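Local coordinates for protein ancestral D-type dye decolorizing peroxidase (Geotrichum candidum, PDB 7ANV) that probably uses its haem to reduce hydrogen peroxide while oxidising dyes and other bulky substrates, as dye-decolorizing peroxidases do, at residues A[48-51]-A[52-56]; A[147-150]-A[151-155]. All coordinates share one frame; numbering follows the deposited sequence.

Interaction 1 (A[48-51]-A[52-56]); sequences TAQV and QKDRK. With SO4 (sulfate ion), chain H.
Helix 48-59, a surface helix in the first of the two ferredoxin-like halves of this dye-decolorizing peroxidase, brings Gln50 against Asp54 and Val51 against Arg55 one turn apart. Gln50 NE2 gives a hydrogen bond of 2.8 Å to Asp54 OD1. Because CG of Gln50 stands anti to the backbone N (chi1 -176°) and the chain then bends at chi2, the amide turns up the helix and its NE2 reaches the next turn. The two side chains meet at about a right angle. The carboxylate oxygen lies close to the amide plane of Gln50, yet the donor arrives from above the carboxylate plane, 40° out of it. The i to i+4 backbone bonds of the helix accompany these pairs, with Asp54 N on Gln50 O and Arg55 N on Val51 O, both 2.8 Å.

Thr48, Val51 and Asp54 fall on the buried side of the helix, whereas Lys53 is exposed. Thr48 OG1 is bonded to Leu13 O, and the Asp54 side chain touches Leu77. Val51 and Arg55 run alongside each other and point the same way, so that Val51 CG1 sits at the guanidinium edge, 3.5 Å from Arg55 NE. An extended chain from CG to NE carries the Arg55 guanidinium to a sulfate, probably from the crystallisation liquor. Sulfate O2 lies in the guanidinium plane, 2.7 Å from Arg55 NH2 and, in a weak bond, 3.1 Å from Arg55 NH1. Arg55 NH2 also bonds to Gly15 O, and the sulfate takes a further bond from Lys18 N. With an alanine here, the sulfate would probably lose the guanidinium that holds its O2, Gly15 O its donor and Val51 CG1 the chain beside it.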
loop_
_atom_site.group_PDB
_atom_site.type_symbol
_atom_site.label_atom_id
_atom_site.label_comp_id
_atom_site.label_asym_id
_atom_site.label_seq_id
_atom_site.Cartn_x
_atom_site.Cartn_y
_atom_site.Cartn_z
ATOM N N THR A 48 -11.842 14.906 -3.086
ATOM C CA THR A 48 -10.518 15.291 -3.633
ATOM C C THR A 48 -10.462 16.815 -3.745
ATOM O O THR A 48 -9.377 17.402 -3.476
ATOM C CB THR A 48 -10.222 14.552 -4.945
ATOM O OG1 THR A 48 -10.048 13.164 -4.683
ATOM C CG2 THR A 48 -8.972 15.090 -5.597
ATOM N N ALA A 49 -11.556 17.467 -4.160
ATOM C CA ALA A 49 -11.606 18.942 -4.229
ATOM C C ALA A 49 -11.191 19.519 -2.866
ATOM O O ALA A 49 -10.340 20.445 -2.830
ATOM C CB ALA A 49 -12.986 19.427 -4.677
ATOM N N GLN A 50 -11.780 19.028 -1.766
ATOM C CA GLN A 50 -11.498 19.558 -0.421
ATOM C C GLN A 50 -10.053 19.233 -0.047
ATOM O O GLN A 50 -9.375 20.081 0.514
ATOM C CB GLN A 50 -12.447 18.987 0.625
ATOM C CG GLN A 50 -12.215 19.612 1.993
ATOM C CD GLN A 50 -12.426 21.104 1.991
ATOM O OE1 GLN A 50 -13.362 21.625 1.400
ATOM N NE2 GLN A 50 -11.544 21.821 2.658
ATOM N N VAL A 51 -9.570 18.047 -0.375
ATOM C CA VAL A 51 -8.135 17.710 -0.091
ATOM C C VAL A 51 -7.198 18.726 -0.747
ATOM O O VAL A 51 -6.203 19.145 -0.135
ATOM C CB VAL A 51 -7.807 16.275 -0.542
ATOM C CG1 VAL A 51 -6.313 16.047 -0.749
ATOM C CG2 VAL A 51 -8.370 15.275 0.412
ATOM N N GLN A 52 -7.472 19.103 -1.987
ATOM C CA GLN A 52 -6.599 20.054 -2.715
ATOM C C GLN A 52 -6.628 21.400 -2.001
ATOM O O GLN A 52 -5.569 22.033 -1.899
ATOM C CB GLN A 52 -6.998 20.151 -4.186
ATOM C CG GLN A 52 -6.767 18.849 -4.914
ATOM C CD GLN A 52 -5.309 18.484 -4.975
ATOM O OE1 GLN A 52 -4.800 17.688 -4.173
ATOM N NE2 GLN A 52 -4.669 18.993 -5.998
ATOM N N LYS A 53 -7.792 21.816 -1.512
ATOM C CA LYS A 53 -7.873 23.016 -0.653
ATOM C C LYS A 53 -7.065 22.820 0.620
ATOM O O LYS A 53 -6.326 23.744 0.975
ATOM C CB LYS A 53 -9.296 23.230 -0.183
ATOM C CG LYS A 53 -10.060 24.196 -1.000
ATOM C CD LYS A 53 -11.303 24.619 -0.301
ATOM C CE LYS A 53 -12.208 25.238 -1.317
ATOM N NZ LYS A 53 -11.587 26.459 -1.889
ATOM N N ASP A 54 -7.252 21.695 1.299
ATOM C CA ASP A 54 -6.572 21.380 2.586
ATOM C C ASP A 54 -5.047 21.397 2.395
ATOM O O ASP A 54 -4.349 21.960 3.239
ATOM C CB ASP A 54 -6.994 20.022 3.113
ATOM C CG ASP A 54 -8.427 19.958 3.615
ATOM O OD1 ASP A 54 -9.057 21.042 3.773
ATOM O OD2 ASP A 54 -8.894 18.818 3.824
ATOM N N ARG A 55 -4.550 20.802 1.312
ATOM C CA ARG A 55 -3.088 20.696 1.050
ATOM C C ARG A 55 -2.544 22.103 0.781
ATOM O O ARG A 55 -1.443 22.399 1.273
ATOM C CB ARG A 55 -2.829 19.684 -0.073
ATOM C CG ARG A 55 -3.005 18.236 0.357
ATOM C CD ARG A 55 -2.755 17.228 -0.770
ATOM N NE ARG A 55 -2.862 15.890 -0.209
ATOM C CZ ARG A 55 -1.910 15.313 0.487
ATOM N NH1 ARG A 55 -0.742 15.932 0.644
ATOM N NH2 ARG A 55 -2.093 14.104 0.965
ATOM N N LYS A 56 -3.290 22.944 0.056
ATOM C CA LYS A 56 -2.948 24.375 -0.165
ATOM C C LYS A 56 -2.839 25.074 1.200
ATOM O O LYS A 56 -1.924 25.887 1.348
ATOM C CB LYS A 56 -3.961 25.059 -1.095
ATOM C CG LYS A 56 -3.883 26.585 -1.154
ATOM C CD LYS A 56 -4.516 27.168 -2.423
ATOM C CE LYS A 56 -5.177 28.531 -2.326
ATOM N NZ LYS A 56 -4.689 29.370 -1.213
HETATM S S SO4 H . 0.687 14.201 3.801
HETATM O O1 SO4 H . 2.039 13.710 3.848
HETATM O O2 SO4 H . 0.047 13.712 2.605
HETATM O O3 SO4 H . 0.691 15.643 3.786
HETATM O O4 SO4 H . -0.027 13.741 4.962
#

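Interaction 2 (A[147-150]-A[151-155])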
loop_
_atom_site.group_PDB
_atom_site.type_symbol
_atom_site.label_atom_id
_atom_site.label_comp_id
_atom_site.label_asym_id
_atom_site.label_seq_id
_atom_site.Cartn_x
_atom_site.Cartn_y
_atom_site.Cartn_z
ATOM N N ALA A 147 -8.513 10.747 9.163
ATOM C CA ALA A 147 -7.115 11.213 9.071
ATOM C C ALA A 147 -7.045 12.618 9.681
ATOM O O ALA A 147 -8.014 13.349 9.600
ATOM C CB ALA A 147 -6.705 11.217 7.623
ATOM N N GLY A 148 -5.986 12.954 10.394
ATOM C CA GLY A 148 -5.901 14.281 11.004
ATOM C C GLY A 148 -4.492 14.667 11.361
ATOM O O GLY A 148 -3.553 13.845 11.273
ATOM N N ASP A 149 -4.376 15.900 11.806
ATOM C CA ASP A 149 -3.112 16.505 12.255
ATOM C C ASP A 149 -2.691 15.955 13.623
ATOM O O ASP A 149 -1.522 16.089 13.964
ATOM C CB ASP A 149 -3.295 18.013 12.344
ATOM C CG ASP A 149 -4.305 18.397 13.410
ATOM O OD1 ASP A 149 -5.516 18.207 13.142
ATOM O OD2 ASP A 149 -3.870 18.889 14.480
ATOM N N SER A 150 -3.624 15.413 14.410
ATOM C CA SER A 150 -3.369 15.079 15.834
ATOM C C SER A 150 -4.372 14.029 16.302
ATOM O O SER A 150 -5.458 13.889 15.677
ATOM C CB SER A 150 -3.444 16.321 16.706
ATOM O OG SER A 150 -4.733 16.887 16.710
ATOM N N HIS A 151 -4.045 13.342 17.378
ATOM C CA HIS A 151 -5.009 12.415 18.036
ATOM C C HIS A 151 -6.252 13.206 18.452
ATOM O O HIS A 151 -7.362 12.690 18.280
ATOM C CB HIS A 151 -4.354 11.682 19.196
ATOM C CG HIS A 151 -3.162 10.894 18.802
ATOM N ND1 HIS A 151 -2.001 10.916 19.517
ATOM C CD2 HIS A 151 -2.940 10.122 17.720
ATOM C CE1 HIS A 151 -1.108 10.139 18.931
ATOM N NE2 HIS A 151 -1.659 9.641 17.818
ATOM N N GLU A 152 -6.088 14.429 18.957
ATOM C CA GLU A 152 -7.220 15.267 19.425
ATOM C C GLU A 152 -8.224 15.467 18.282
ATOM O O GLU A 152 -9.469 15.264 18.470
ATOM C CB GLU A 152 -6.643 16.601 19.902
ATOM C CG GLU A 152 -5.874 16.459 21.191
ATOM C CD GLU A 152 -4.413 16.036 21.188
ATOM O OE1 GLU A 152 -3.836 15.594 20.138
ATOM O OE2 GLU A 152 -3.862 16.120 22.317
ATOM N N THR A 153 -7.719 15.856 17.110
ATOM C CA THR A 153 -8.557 16.127 15.918
ATOM C C THR A 153 -9.295 14.857 15.491
ATOM O O THR A 153 -10.521 14.900 15.229
ATOM C CB THR A 153 -7.724 16.679 14.763
ATOM O OG1 THR A 153 -7.242 17.957 15.168
ATOM C CG2 THR A 153 -8.515 16.758 13.483
ATOM N N VAL A 154 -8.581 13.748 15.393
ATOM C CA VAL A 154 -9.189 12.474 14.920
ATOM C C VAL A 154 -10.229 12.003 15.948
ATOM O O VAL A 154 -11.328 11.644 15.557
ATOM C CB VAL A 154 -8.096 11.428 14.632
ATOM C CG1 VAL A 154 -8.694 10.060 14.407
ATOM C CG2 VAL A 154 -7.257 11.833 13.427
ATOM N N ASP A 155 -9.896 12.039 17.231
ATOM C CA ASP A 155 -10.787 11.534 18.314
ATOM C C ASP A 155 -12.082 12.334 18.324
ATOM O O ASP A 155 -13.150 11.739 18.501
ATOM C CB ASP A 155 -10.063 11.579 19.659
ATOM C CG ASP A 155 -8.936 10.571 19.765
ATOM O OD1 ASP A 155 -8.811 9.727 18.832
ATOM O OD2 ASP A 155 -8.192 10.629 20.800
#
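Thr153 and Asp149 join side chains where helix 151-164 starts, directly after strand 142-148, in a strand-to-helix turn of the ferredoxin-like fold, with Ser150 at the N-cap.

Thr153 OG1 donates to Asp149 OD1 over 2.7 Å, meeting that oxygen on its syn side, 21° out of the carboxylate plane; the two side chains cross at about a right angle. Asp149 OD1 is gripped a second time by Leu77 N, which ties the turn to the chain just before strand 78-84. Ser150 OG lies 3.1 Å from Thr153 OG1 and equally far from Asp149 OD2, and its single proton could serve either. Its chi1 of 64° turns OG back over the first helical turn, where it also comes within 3.2 Å of Thr153 N.

Among backbone bonds, Val154 N reaches Ser150 O at 3.1 Å, the first i to i+4 bond of the helix made by the cap residue.

On the buried side the contacts are van der Waals: the Val154 side chain rests on Thr20 and Thr22 of strand 20-28, so the helix lies against the sheet. Gly148 permits the close approach of the helix: a CB there would clash with Val154 CG2, which sits 3.5 Å from Gly148 N.

In the fold
Both contacts belong to the N-terminal ferredoxin-like half, interaction 1 preceding interaction 2 along the chain. Their centres are about 17 Å apart and their nearest atoms about 8 Å, so they do not touch. Leu77, just before strand 78-84, relates to both: the Asp54 side chain rests on it in 48-56, and its backbone N bonds to Asp149 in 147-155. The loop ahead of strand 20-28 is a second shared element, since Gly15 bonds to Arg55, the backbone N of Lys18 bonds to the sulfate, the Ala147 side chain touches Lys18, and Lys19 is backbone-bonded to Gly148. Toward the haem, the Arg55 side chain comes within about 14 Å, too far for contact.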